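Local coordinates for type IV pilus biogenesis protein PilB (Streptococcus sanguinis, PDB 7B7P) that serves as a minor pilin of type IV pili with a direct role in adhesion, carrying a metal-binding von Willebrand factor A-like module, at residues A[49-54]-A[67-72]; A[137-142]-A[420-425]; A[157-162]-A[209-214]. One frame throughout, in Å; residues are numbered along the deposited sequence.

Contact 1 (A[49-54]-A[67-72]); sequences TREWSY and YVWNKQ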
ATOM      1  N   THR A  49      20.495   6.997 -10.051  1.00 97.86           N
ATOM      2  CA  THR A  49      19.261   6.777 -10.787  1.00 96.33           C
ATOM      3  C   THR A  49      18.907   8.038 -11.563  1.00102.43           C
ATOM      4  O   THR A  49      18.956   9.144 -11.015  1.00102.52           O
ATOM      5  CB  THR A  49      18.147   6.410  -9.813  1.00 91.00           C
ATOM      6  OG1 THR A  49      18.609   5.370  -8.945  1.00 84.88           O
ATOM      7  CG2 THR A  49      16.913   5.951 -10.553  1.00 93.27           C
ATOM      8  N   ARG A  50      18.558   7.877 -12.836  1.00101.81           N
ATOM      9  CA  ARG A  50      18.403   9.034 -13.708  1.00106.69           C
ATOM     10  C   ARG A  50      17.193   9.870 -13.308  1.00104.84           C
ATOM     11  O   ARG A  50      16.196   9.354 -12.803  1.00100.96           O
ATOM     12  CB  ARG A  50      18.262   8.601 -15.169  1.00110.38           C
ATOM     13  CG  ARG A  50      19.104   7.404 -15.595  1.00114.76           C
ATOM     14  CD  ARG A  50      18.357   6.618 -16.665  1.00116.66           C
ATOM     15  NE  ARG A  50      17.967   7.504 -17.763  1.00117.77           N
ATOM     16  CZ  ARG A  50      18.691   7.716 -18.857  1.00120.10           C
ATOM     17  NH1 ARG A  50      19.851   7.090 -19.020  1.00118.85           N
ATOM     18  NH2 ARG A  50      18.248   8.552 -19.788  1.00122.57           N
ATOM     19  N   GLU A  51      17.292  11.178 -13.571  1.00106.51           N
ATOM     20  CA  GLU A  51      16.302  12.223 -13.291  1.00106.92           C
ATOM     21  C   GLU A  51      16.177  12.556 -11.806  1.00104.20           C
ATOM     22  O   GLU A  51      15.277  13.318 -11.412  1.00 98.91           O
ATOM     23  CB  GLU A  51      14.925  11.892 -13.882  1.00107.99           C
ATOM     24  CG  GLU A  51      14.994  11.348 -15.305  1.00113.17           C
ATOM     25  CD  GLU A  51      13.670  10.804 -15.807  1.00115.09           C
ATOM     26  OE1 GLU A  51      13.591  10.465 -17.011  1.00119.29           O
ATOM     27  OE2 GLU A  51      12.711  10.727 -15.008  1.00107.78           O
ATOM     28  N   TRP A  52      17.072  12.035 -10.974  1.00101.46           N
ATOM     29  CA  TRP A  52      17.185  12.434  -9.580  1.00 98.88           C
ATOM     30  C   TRP A  52      18.504  13.168  -9.376  1.00 97.22           C
ATOM     31  O   TRP A  52      19.565  12.674  -9.776  1.00 94.84           O
ATOM     32  CB  TRP A  52      17.089  11.217  -8.658  1.00 97.27           C
ATOM     33  CG  TRP A  52      15.709  10.668  -8.641  1.00100.10           C
ATOM     34  CD1 TRP A  52      15.234   9.631  -9.384  1.00 98.51           C
ATOM     35  CD2 TRP A  52      14.600  11.154  -7.867  1.00 97.60           C
ATOM     36  NE1 TRP A  52      13.901   9.432  -9.115  1.00101.59           N
ATOM     37  CE2 TRP A  52      13.488  10.356  -8.190  1.00 95.03           C
ATOM     38  CE3 TRP A  52      14.445  12.178  -6.927  1.00 89.08           C
ATOM     39  CZ2 TRP A  52      12.236  10.546  -7.606  1.00 94.66           C
ATOM     40  CZ3 TRP A  52      13.200  12.367  -6.347  1.00 90.14           C
ATOM     41  CH2 TRP A  52      12.113  11.554  -6.688  1.00 91.94           C
ATOM     42  N   SER A  53      18.428  14.351  -8.775  1.00 97.53           N
ATOM     43  CA  SER A  53      19.609  15.090  -8.355  1.00 94.82           C
ATOM     44  C   SER A  53      20.025  14.650  -6.953  1.00 87.84           C
ATOM     45  O   SER A  53      19.201  14.195  -6.158  1.00 88.84           O
ATOM     46  CB  SER A  53      19.330  16.587  -8.393  1.00 90.30           C
ATOM     47  OG  SER A  53      18.499  16.892  -9.496  1.00 93.29           O
ATOM     48  N   TYR A  54      21.319  14.766  -6.662  1.00 89.63           N
ATOM     49  CA  TYR A  54      21.885  14.208  -5.442  1.00 89.81           C
ATOM     50  C   TYR A  54      22.788  15.218  -4.742  1.00 90.41           C
ATOM     51  O   TYR A  54      23.389  16.085  -5.379  1.00 90.58           O
ATOM     52  CB  TYR A  54      22.701  12.932  -5.721  1.00 90.07           C
ATOM     53  CG  TYR A  54      21.902  11.731  -6.186  1.00 93.27           C
ATOM     54  CD1 TYR A  54      21.316  11.700  -7.449  1.00 95.57           C
ATOM     55  CD2 TYR A  54      21.762  10.613  -5.377  1.00 91.06           C
ATOM     56  CE1 TYR A  54      20.600  10.596  -7.878  1.00 95.42           C
ATOM     57  CE2 TYR A  54      21.050   9.510  -5.799  1.00 93.73           C
ATOM     58  CZ  TYR A  54      20.471   9.506  -7.052  1.00 93.39           C
ATOM     59  OH  TYR A  54      19.757   8.410  -7.473  1.00 95.70           O
ATOM     60  N   TYR A  67      25.219  16.698  -7.484  1.00 95.72           N
ATOM     61  CA  TYR A  67      25.014  16.183  -8.839  1.00 96.10           C
ATOM     62  C   TYR A  67      23.603  16.552  -9.273  1.00 97.51           C
ATOM     63  O   TYR A  67      22.630  15.937  -8.830  1.00 95.84           O
ATOM     64  CB  TYR A  67      25.216  14.674  -8.887  1.00 93.12           C
ATOM     65  CG  TYR A  67      26.468  14.184  -8.205  1.00 97.08           C
ATOM     66  CD1 TYR A  67      26.510  14.021  -6.828  1.00 96.96           C
ATOM     67  CD2 TYR A  67      27.608  13.877  -8.938  1.00102.39           C
ATOM     68  CE1 TYR A  67      27.648  13.571  -6.195  1.00100.31           C
ATOM     69  CE2 TYR A  67      28.755  13.422  -8.316  1.00103.36           C
ATOM     70  CZ  TYR A  67      28.767  13.266  -6.943  1.00105.11           C
ATOM     71  OH  TYR A  67      29.900  12.814  -6.302  1.00107.97           O
ATOM     72  N   VAL A  68      23.486  17.554 -10.153  1.00 99.13           N
ATOM     73  CA  VAL A  68      22.195  18.116 -10.550  1.00102.25           C
ATOM     74  C   VAL A  68      21.762  17.515 -11.882  1.00107.12           C
ATOM     75  O   VAL A  68      22.588  17.298 -12.778  1.00105.85           O
ATOM     76  CB  VAL A  68      22.260  19.653 -10.627  1.00 99.81           C
ATOM     77  CG1 VAL A  68      20.874  20.234 -10.867  1.00 98.64           C
ATOM     78  CG2 VAL A  68      22.868  20.221  -9.353  1.00 92.00           C
ATOM     79  N   TRP A  69      20.459  17.253 -12.018  1.00111.64           N
ATOM     80  CA  TRP A  69      19.936  16.591 -13.209  1.00113.69           C
ATOM     81  C   TRP A  69      19.885  17.551 -14.391  1.00115.33           C
ATOM     82  O   TRP A  69      19.322  18.648 -14.292  1.00113.14           O
ATOM     83  CB  TRP A  69      18.542  16.019 -12.954  1.00111.19           C
ATOM     84  CG  TRP A  69      18.016  15.255 -14.142  1.00114.39           C
ATOM     85  CD1 TRP A  69      16.877  15.517 -14.860  1.00115.26           C
ATOM     86  CD2 TRP A  69      18.626  14.114 -14.760  1.00114.72           C
ATOM     87  NE1 TRP A  69      16.740  14.603 -15.879  1.00114.45           N
ATOM     88  CE2 TRP A  69      17.800  13.732 -15.841  1.00115.49           C
ATOM     89  CE3 TRP A  69      19.783  13.370 -14.495  1.00112.13           C
ATOM     90  CZ2 TRP A  69      18.095  12.640 -16.653  1.00113.57           C
ATOM     91  CZ3 TRP A  69      20.076  12.289 -15.304  1.00114.15           C
ATOM     92  CH2 TRP A  69      19.234  11.932 -16.369  1.00115.68           C
ATOM     93  N   ASN A  70      20.443  17.109 -15.524  1.00118.40           N
ATOM     94  CA  ASN A  70      20.571  17.953 -16.709  1.00119.92           C
ATOM     95  C   ASN A  70      19.302  17.962 -17.550  1.00122.46           C
ATOM     96  O   ASN A  70      18.808  19.031 -17.925  1.00126.30           O
ATOM     97  CB  ASN A  70      21.748  17.480 -17.560  1.00122.14           C
ATOM     98  CG  ASN A  70      22.467  18.622 -18.231  1.00125.76           C
ATOM     99  OD1 ASN A  70      21.848  19.471 -18.884  1.00125.83           O
ATOM    100  ND2 ASN A  70      23.784  18.666 -18.063  1.00122.40           N
ATOM    101  N   LYS A  71      18.792  16.770 -17.881  1.00121.40           N
ATOM    102  CA  LYS A  71      17.615  16.549 -18.719  1.00123.18           C
ATOM    103  C   LYS A  71      17.910  16.855 -20.183  1.00125.59           C
ATOM    104  O   LYS A  71      17.666  16.012 -21.053  1.00123.21           O
ATOM    105  CB  LYS A  71      16.413  17.366 -18.228  1.00121.64           C
ATOM    106  CG  LYS A  71      15.078  16.878 -18.773  1.00117.11           C
ATOM    107  CD  LYS A  71      14.007  17.956 -18.714  1.00123.12           C
ATOM    108  CE  LYS A  71      14.588  19.348 -18.898  1.00121.09           C
ATOM    109  NZ  LYS A  71      13.532  20.383 -18.772  1.00120.20           N
ATOM    110  N   GLN A  72      18.434  18.049 -20.474  1.00126.46           N
ATOM    111  CA  GLN A  72      18.746  18.379 -21.859  1.00124.11           C
ATOM    112  C   GLN A  72      20.045  17.733 -22.327  1.00122.82           C
ATOM    113  O   GLN A  72      20.151  17.358 -23.499  1.00125.48           O
ATOM    114  CB  GLN A  72      18.785  19.897 -22.045  1.00124.21           C
ATOM    115  CG  GLN A  72      17.399  20.538 -22.157  1.00126.08           C
ATOM    116  CD  GLN A  72      16.946  20.726 -23.602  1.00132.61           C
ATOM    117  OE1 GLN A  72      17.365  21.670 -24.280  1.00132.30           O
ATOM    118  NE2 GLN A  72      16.075  19.834 -24.074  1.00129.38           N
TER

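Contact 2 (A[137-142]-A[420-425]); sequences FSKVAK and LWFVSG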
ATOM      1  N   PHE A 137      11.190  11.037   2.278  1.00 74.82           N
ATOM      2  CA  PHE A 137      11.196   9.592   2.440  1.00 76.30           C
ATOM      3  C   PHE A 137      12.594   9.150   2.806  1.00 75.93           C
ATOM      4  O   PHE A 137      13.578   9.821   2.487  1.00 75.52           O
ATOM      5  CB  PHE A 137      10.757   8.876   1.159  1.00 76.14           C
ATOM      6  CG  PHE A 137       9.533   9.466   0.538  1.00 74.01           C
ATOM      7  CD1 PHE A 137       8.273   9.094   0.969  1.00 80.89           C
ATOM      8  CD2 PHE A 137       9.636  10.415  -0.463  1.00 77.47           C
ATOM      9  CE1 PHE A 137       7.133   9.647   0.399  1.00 79.77           C
ATOM     10  CE2 PHE A 137       8.501  10.970  -1.036  1.00 76.09           C
ATOM     11  CZ  PHE A 137       7.254  10.588  -0.603  1.00 74.78           C
ATOM     12  N   SER A 138      12.672   8.015   3.483  1.00 76.20           N
ATOM     13  CA  SER A 138      13.947   7.451   3.877  1.00 77.97           C
ATOM     14  C   SER A 138      14.138   6.108   3.194  1.00 84.24           C
ATOM     15  O   SER A 138      13.232   5.264   3.194  1.00 85.24           O
ATOM     16  CB  SER A 138      14.043   7.288   5.385  1.00 80.22           C
ATOM     17  OG  SER A 138      15.144   6.465   5.695  1.00 78.82           O
ATOM     18  N   LYS A 139      15.316   5.927   2.600  1.00 85.15           N
ATOM     19  CA  LYS A 139      15.751   4.659   2.037  1.00 80.65           C
ATOM     20  C   LYS A 139      16.977   4.148   2.777  1.00 83.54           C
ATOM     21  O   LYS A 139      17.864   3.540   2.182  1.00 91.78           O
ATOM     22  CB  LYS A 139      16.033   4.800   0.545  1.00 77.79           C
ATOM     23  CG  LYS A 139      14.772   4.925  -0.270  1.00 78.21           C
ATOM     24  CD  LYS A 139      15.010   4.699  -1.754  1.00 85.82           C
ATOM     25  CE  LYS A 139      13.727   4.248  -2.432  1.00 86.46           C
ATOM     26  NZ  LYS A 139      13.827   4.272  -3.908  1.00 95.72           N
ATOM     27  N   VAL A 140      17.046   4.422   4.076  1.00 84.81           N
ATOM     28  CA  VAL A 140      18.159   3.994   4.912  1.00 91.88           C
ATOM     29  C   VAL A 140      17.738   2.688   5.578  1.00 95.93           C
ATOM     30  O   VAL A 140      16.941   2.677   6.520  1.00 92.69           O
ATOM     31  CB  VAL A 140      18.550   5.063   5.936  1.00 95.28           C
ATOM     32  CG1 VAL A 140      19.875   4.697   6.605  1.00 97.05           C
ATOM     33  CG2 VAL A 140      18.657   6.419   5.258  1.00 84.83           C
ATOM     34  N   ALA A 141      18.264   1.579   5.061  1.00104.12           N
ATOM     35  CA  ALA A 141      18.006   0.271   5.639  1.00112.39           C
ATOM     36  C   ALA A 141      18.844   0.087   6.905  1.00111.97           C
ATOM     37  O   ALA A 141      19.630   0.961   7.296  1.00113.99           O
ATOM     38  CB  ALA A 141      18.314  -0.831   4.622  1.00110.06           C
ATOM     39  N   LYS A 142      18.644  -1.057   7.566  1.00113.34           N
ATOM     40  CA  LYS A 142      19.521  -1.477   8.659  1.00117.09           C
ATOM     41  C   LYS A 142      19.471  -0.528   9.848  1.00114.93           C
ATOM     42  O   LYS A 142      18.428   0.053  10.171  1.00111.79           O
ATOM     43  CB  LYS A 142      20.979  -1.537   8.188  1.00114.46           C
ATOM     44  CG  LYS A 142      21.702  -2.862   8.266  1.00116.45           C
ATOM     45  CD  LYS A 142      20.928  -3.988   7.633  1.00115.68           C
ATOM     46  CE  LYS A 142      21.890  -5.038   7.121  1.00109.22           C
ATOM     47  NZ  LYS A 142      21.163  -6.212   6.592  1.00103.25           N
ATOM     48  N   LEU A 420       3.696   4.442  -4.540  1.00 78.03           N
ATOM     49  CA  LEU A 420       3.952   5.098  -5.817  1.00 78.76           C
ATOM     50  C   LEU A 420       5.174   6.008  -5.738  1.00 85.69           C
ATOM     51  O   LEU A 420       6.092   5.909  -6.561  1.00 86.63           O
ATOM     52  CB  LEU A 420       2.715   5.890  -6.240  1.00 78.49           C
ATOM     53  CG  LEU A 420       2.802   6.494  -7.640  1.00 88.92           C
ATOM     54  CD1 LEU A 420       2.933   5.396  -8.693  1.00 89.51           C
ATOM     55  CD2 LEU A 420       1.598   7.350  -7.911  1.00 84.76           C
ATOM     56  N   TRP A 421       5.194   6.911  -4.753  1.00 84.71           N
ATOM     57  CA  TRP A 421       6.360   7.763  -4.539  1.00 84.79           C
ATOM     58  C   TRP A 421       7.622   6.936  -4.348  1.00 84.08           C
ATOM     59  O   TRP A 421       8.666   7.228  -4.941  1.00 86.94           O
ATOM     60  CB  TRP A 421       6.122   8.676  -3.332  1.00 84.41           C
ATOM     61  CG  TRP A 421       5.441   9.916  -3.742  1.00 83.59           C
ATOM     62  CD1 TRP A 421       4.132  10.268  -3.513  1.00 87.87           C
ATOM     63  CD2 TRP A 421       6.013  10.967  -4.512  1.00 90.79           C
ATOM     64  NE1 TRP A 421       3.863  11.489  -4.092  1.00 91.35           N
ATOM     65  CE2 TRP A 421       5.005  11.939  -4.711  1.00 94.80           C
ATOM     66  CE3 TRP A 421       7.291  11.192  -5.052  1.00 89.87           C
ATOM     67  CZ2 TRP A 421       5.239  13.114  -5.425  1.00 95.79           C
ATOM     68  CZ3 TRP A 421       7.519  12.359  -5.764  1.00 90.39           C
ATOM     69  CH2 TRP A 421       6.499  13.305  -5.943  1.00 93.82           C
ATOM     70  N   PHE A 422       7.533   5.877  -3.551  1.00 85.90           N
ATOM     71  CA  PHE A 422       8.724   5.122  -3.188  1.00 85.63           C
ATOM     72  C   PHE A 422       9.308   4.365  -4.370  1.00 89.77           C
ATOM     73  O   PHE A 422      10.522   4.121  -4.407  1.00 92.34           O
ATOM     74  CB  PHE A 422       8.385   4.155  -2.064  1.00 87.38           C
ATOM     75  CG  PHE A 422       9.418   4.086  -1.004  1.00 85.59           C
ATOM     76  CD1 PHE A 422      10.545   3.306  -1.176  1.00 88.82           C
ATOM     77  CD2 PHE A 422       9.262   4.801   0.177  1.00 89.66           C
ATOM     78  CE1 PHE A 422      11.515   3.237  -0.183  1.00 89.08           C
ATOM     79  CE2 PHE A 422      10.222   4.741   1.178  1.00 87.60           C
ATOM     80  CZ  PHE A 422      11.351   3.958   1.000  1.00 88.32           C
ATOM     81  N   VAL A 423       8.472   3.972  -5.330  1.00 87.38           N
ATOM     82  CA  VAL A 423       8.955   3.164  -6.445  1.00 90.64           C
ATOM     83  C   VAL A 423       9.421   4.038  -7.609  1.00 89.00           C
ATOM     84  O   VAL A 423      10.354   3.664  -8.330  1.00 87.12           O
ATOM     85  CB  VAL A 423       7.878   2.149  -6.883  1.00 92.46           C
ATOM     86  CG1 VAL A 423       6.773   2.822  -7.735  1.00 90.02           C
ATOM     87  CG2 VAL A 423       8.523   0.972  -7.614  1.00 92.15           C
ATOM     88  N   SER A 424       8.810   5.212  -7.793  1.00 86.57           N
ATOM     89  CA  SER A 424       9.382   6.191  -8.702  1.00 88.23           C
ATOM     90  C   SER A 424      10.714   6.727  -8.187  1.00 89.53           C
ATOM     91  O   SER A 424      11.499   7.278  -8.965  1.00 90.27           O
ATOM     92  CB  SER A 424       8.398   7.338  -8.930  1.00 87.59           C
ATOM     93  OG  SER A 424       7.058   6.870  -9.021  1.00 86.89           O
ATOM     94  N   GLY A 425      11.007   6.538  -6.905  1.00 91.22           N
ATOM     95  CA  GLY A 425      12.202   7.089  -6.312  1.00 92.65           C
ATOM     96  C   GLY A 425      13.491   6.562  -6.909  1.00 95.65           C
ATOM     97  O   GLY A 425      13.502   5.677  -7.771  1.00100.32           O
TER

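Contact 3 (A[157-162]-A[209-214]); sequences QGQMNI and IGNISV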
ATOM      1  N   GLN A 157       7.347  13.292 -14.009  1.00127.80           N
ATOM      2  CA  GLN A 157       6.364  13.369 -15.095  1.00130.24           C
ATOM      3  C   GLN A 157       6.330  12.009 -15.798  1.00130.33           C
ATOM      4  O   GLN A 157       7.286  11.602 -16.462  1.00130.02           O
ATOM      5  CB  GLN A 157       6.674  14.536 -16.043  1.00128.25           C
ATOM      6  CG  GLN A 157       7.900  14.433 -17.001  1.00132.61           C
ATOM      7  CD  GLN A 157       9.273  14.490 -16.312  1.00129.61           C
ATOM      8  OE1 GLN A 157       9.550  13.741 -15.371  1.00126.26           O
ATOM      9  NE2 GLN A 157      10.141  15.380 -16.796  1.00128.72           N
ATOM     10  N   GLY A 158       5.221  11.297 -15.625  1.00129.15           N
ATOM     11  CA  GLY A 158       5.118   9.936 -16.115  1.00127.48           C
ATOM     12  C   GLY A 158       5.349   8.890 -15.042  1.00124.91           C
ATOM     13  O   GLY A 158       6.337   8.146 -15.092  1.00127.31           O
ATOM     14  N   GLN A 159       4.447   8.814 -14.066  1.00121.83           N
ATOM     15  CA  GLN A 159       4.573   7.814 -13.018  1.00115.85           C
ATOM     16  C   GLN A 159       4.092   6.452 -13.530  1.00115.19           C
ATOM     17  O   GLN A 159       3.694   6.285 -14.690  1.00112.71           O
ATOM     18  CB  GLN A 159       3.803   8.249 -11.769  1.00107.92           C
ATOM     19  CG  GLN A 159       2.274   8.137 -11.888  1.00108.73           C
ATOM     20  CD  GLN A 159       1.530   9.253 -11.158  1.00106.32           C
ATOM     21  OE1 GLN A 159       1.996  10.393 -11.112  1.00110.37           O
ATOM     22  NE2 GLN A 159       0.365   8.929 -10.592  1.00 97.54           N
ATOM     23  N   MET A 160       4.133   5.459 -12.646  1.00112.50           N
ATOM     24  CA  MET A 160       3.695   4.119 -12.982  1.00100.16           C
ATOM     25  C   MET A 160       2.169   4.043 -12.992  1.00 98.21           C
ATOM     26  O   MET A 160       1.465   4.927 -12.485  1.00 96.52           O
ATOM     27  CB  MET A 160       4.292   3.122 -12.000  1.00101.49           C
ATOM     28  CG  MET A 160       5.796   2.955 -12.157  1.00110.10           C
ATOM     29  SD  MET A 160       6.459   3.389 -13.793  1.00126.04           S
ATOM     30  CE  MET A 160       6.900   5.122 -13.586  1.00113.73           C
ATOM     31  N   ASN A 161       1.653   2.988 -13.613  1.00 92.21           N
ATOM     32  CA  ASN A 161       0.226   2.721 -13.563  1.00 87.49           C
ATOM     33  C   ASN A 161      -0.094   1.868 -12.341  1.00 83.99           C
ATOM     34  O   ASN A 161       0.734   1.082 -11.871  1.00 78.14           O
ATOM     35  CB  ASN A 161      -0.247   2.031 -14.842  1.00 88.86           C
ATOM     36  CG  ASN A 161       0.256   2.732 -16.087  1.00 93.51           C
ATOM     37  OD1 ASN A 161      -0.156   3.853 -16.382  1.00 94.12           O
ATOM     38  ND2 ASN A 161       1.162   2.081 -16.818  1.00 95.87           N
ATOM     39  N   ILE A 162      -1.301   2.054 -11.815  1.00 81.81           N
ATOM     40  CA  ILE A 162      -1.740   1.378 -10.603  1.00 76.70           C
ATOM     41  C   ILE A 162      -3.119   0.785 -10.849  1.00 74.90           C
ATOM     42  O   ILE A 162      -4.032   1.484 -11.304  1.00 74.30           O
ATOM     43  CB  ILE A 162      -1.784   2.342  -9.401  1.00 76.79           C
ATOM     44  CG1 ILE A 162      -0.371   2.777  -9.001  1.00 79.03           C
ATOM     45  CG2 ILE A 162      -2.530   1.709  -8.245  1.00 67.32           C
ATOM     46  CD1 ILE A 162      -0.350   3.948  -8.003  1.00 82.43           C
ATOM     47  N   ILE A 209      -4.378  10.589  -7.031  1.00 89.72           N
ATOM     48  CA  ILE A 209      -3.068  10.012  -7.328  1.00 88.51           C
ATOM     49  C   ILE A 209      -2.774  10.055  -8.826  1.00 93.55           C
ATOM     50  O   ILE A 209      -1.611  10.184  -9.234  1.00 92.06           O
ATOM     51  CB  ILE A 209      -2.984   8.572  -6.781  1.00 89.84           C
ATOM     52  CG1 ILE A 209      -3.541   8.499  -5.355  1.00 88.99           C
ATOM     53  CG2 ILE A 209      -1.554   8.075  -6.808  1.00 83.07           C
ATOM     54  CD1 ILE A 209      -3.257   7.191  -4.648  1.00 78.57           C
ATOM     55  N   GLY A 210      -3.810   9.956  -9.667  1.00 91.43           N
ATOM     56  CA  GLY A 210      -3.628   9.841 -11.106  1.00 92.57           C
ATOM     57  C   GLY A 210      -3.034   8.518 -11.563  1.00 91.22           C
ATOM     58  O   GLY A 210      -2.306   7.865 -10.808  1.00 89.29           O
ATOM     59  N   ASN A 211      -3.344   8.109 -12.797  1.00 89.82           N
ATOM     60  CA  ASN A 211      -2.731   6.930 -13.417  1.00 91.70           C
ATOM     61  C   ASN A 211      -3.100   5.655 -12.656  1.00 85.91           C
ATOM     62  O   ASN A 211      -2.258   4.805 -12.349  1.00 81.92           O
ATOM     63  CB  ASN A 211      -1.214   7.096 -13.522  1.00 94.25           C
ATOM     64  CG  ASN A 211      -0.727   7.043 -14.946  1.00 97.30           C
ATOM     65  OD1 ASN A 211      -1.529   7.003 -15.889  1.00102.40           O
ATOM     66  ND2 ASN A 211       0.591   7.034 -15.119  1.00101.93           N
ATOM     67  N   ILE A 212      -4.390   5.519 -12.377  1.00 83.18           N
ATOM     68  CA  ILE A 212      -4.860   4.564 -11.391  1.00 81.39           C
ATOM     69  C   ILE A 212      -6.221   4.062 -11.849  1.00 81.89           C
ATOM     70  O   ILE A 212      -7.158   4.850 -12.012  1.00 82.91           O
ATOM     71  CB  ILE A 212      -4.924   5.196  -9.987  1.00 81.25           C
ATOM     72  CG1 ILE A 212      -5.623   4.290  -8.977  1.00 79.11           C
ATOM     73  CG2 ILE A 212      -5.537   6.593 -10.036  1.00 85.74           C
ATOM     74  CD1 ILE A 212      -5.178   4.595  -7.544  1.00 75.30           C
ATOM     75  N   SER A 213      -6.317   2.761 -12.104  1.00 77.28           N
ATOM     76  CA  SER A 213      -7.569   2.167 -12.542  1.00 78.59           C
ATOM     77  C   SER A 213      -8.083   1.164 -11.518  1.00 69.33           C
ATOM     78  O   SER A 213      -7.333   0.618 -10.707  1.00 70.65           O
ATOM     79  CB  SER A 213      -7.429   1.512 -13.926  1.00 78.34           C
ATOM     80  OG  SER A 213      -6.150   0.954 -14.083  1.00 84.22           O
ATOM     81  N   VAL A 214      -9.391   0.956 -11.551  1.00 70.85           N
ATOM     82  CA  VAL A 214     -10.091   0.177 -10.546  1.00 71.39           C
ATOM     83  C   VAL A 214     -11.127  -0.698 -11.244  1.00 73.38           C
ATOM     84  O   VAL A 214     -11.606  -0.376 -12.335  1.00 71.05           O
ATOM     85  CB  VAL A 214     -10.759   1.101  -9.494  1.00 74.10           C
ATOM     86  CG1 VAL A 214      -9.787   2.173  -8.997  1.00 71.08           C
ATOM     87  CG2 VAL A 214     -11.978   1.778 -10.082  1.00 75.66           C
TER

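Contact 1 (A[49-54]-A[67-72])
Where the antiparallel hairpin of strands 53-57 and 64-67 in the pilin-module sheet comes to its open end, Tyr54 and Tyr67 form a hydrogen-bonded pair and Trp69 folds back over the turn before the first strand. Tyr54 N gives a nearly straight bond to Tyr67 O (2.8 Å, 162°), and Tyr67 N returns one to Tyr54 O (2.9 Å). The two side chains leave on the same face of the sheet, and CB of Tyr54 rests 4.1 Å from CD1 of Tyr67. Beyond this pair a side chain supplies the next bond: Trp69 N donates to Ser53 OG at 3.2 Å.

The largest share of the interface belongs to Trp69. Its CG is anti to the backbone N (chi1 -176°), directed toward the 49-54 segment, and the indole packs against the type II turn Thr49-Trp52. Glu51 CA sits over the five-membered ring, 3.3 Å from its centroid and 11° off the normal, a close CH-pi contact. Glu51 CG overhangs the NE1-CE2-CZ2 side of the indole, 3.6 Å from Trp69 CZ2, while Arg50 CB reaches the far rim at CH2. The opposite face of the indole meets Lys71 N of its own loop.

Around this corner, Trp76 meets the Trp69 ring and bonds through NE1 to Trp52 O. Strand 148-152 flanks strand 53-57 on its other edge, pairing Tyr151 with Ser53, and Arg152 reaches Glu51 O; Trp52 turns away to meet Phe34 of strand 32-36.

Contact 2 (A[137-142]-A[420-425])
Lys139 and Phe422, the latter from the last turn of a helix, slide past each other in opposite directions, Lys139 passing the CD1-CE1 side of the Phe422 ring, with NZ ending near the last carbonyls of the chain. This is a strand-helix contact between modules: strand 136-139 borders the pilin-module sheet, and helix 402-424 is the final helix of the chain, following the last strand of the von Willebrand factor A-like domain. The two short segments run at 48° to each other, with their axes 10.1 Å apart, and side chains bridge the gap.

Lys139 is extended beyond CG, and its CE lies 3.3 Å from Phe422 CE1. Its NZ is held chiefly by Pro426 O, with a weak second bond to Phe422 O, two acceptors at the chain's C-terminal end that would be expected to suit a positive charge. Ser138 O approaches the edge of the Phe422 ring, 3.2 Å from CZ.

Phe137 packs on both helix residues, its CB 4.2 Å from Phe422 CE2 and its CZ 3.5 Å from Trp421 CB; the Phe137 ring and the five-membered ring of Trp421 are near parallel, 23° apart, but slid so far that they barely overlap. Phe34 of strand 32-36 stacks on Phe137. Within the helix end, Leu420 O receives both Ser424 N and the hydroxyl Ser424 OG, the latter at 2.8 Å from above the carbonyl plane.

Contact 3 (A[157-162]-A[209-214])
Gln159 lays its side chain past that of Asn211, the two pointing in opposite directions with their amide planes 75° apart, and Gln159 CG packs 4.0 Å from Asn211 CB. CG of Gln159 occupies the crowded position between backbone N and carbonyl carbon (chi1 74°), and the chain bends at chi2. NE2 donates to Ile209 O (2.7 Å, 153°); Ile209 O lies in the amide plane of Gln159, while NE2 stands tilted from the carbonyl plane. Gly210 O is also near, 2.9 Å from NE2. Asn211 places its ND2 3.2 Å from Gln159 O.

Beyond this polar step the backbones pair. Ile162 N bonds to Asn211 O at 3.0 Å, and Ser213 N approaches Ile162 O almost along the C=O axis at 2.7 Å. Ile162 and Ile212 lie on the same face, CG2 of Ile162 touching CD1 of Ile212 at 4.0 Å, while Leu420 of helix 402-424 packs on Ile162 and Ile209.

Gly210, the first residue to leave helical angles, and Asn211, both with positive phi, connect helix 191-209 to strand 212-219. The parallel pairing of strands 162-169 and 212-219, joined through helix 191-209, is the beta-alpha-beta crossover of the Rossmann-like von Willebrand factor A fold.

In the fold
Along the chain contact 1 closes first; contact 3 is nested inside the long loop that contact 2 closes. Contacts 1 and 2 share the six-stranded pilin-module sheet, with centres about 17 Å apart, and touch where Trp52 NE1 probably bonds to Ser424 O. Contact 3 lies at the start of the von Willebrand factor A-like sheet, where the connection from the pilin module enters it, its centre about 18 Å from that of contact 2 and 22 Å from contact 1. Leu420 of helix 402-424 links contacts 2 and 3, its CD2 lying 3.4 Å from Ile209 CG2. The C-terminal helix thus contacts both modules at their junction, while the magnesium site lies away from all three contacts.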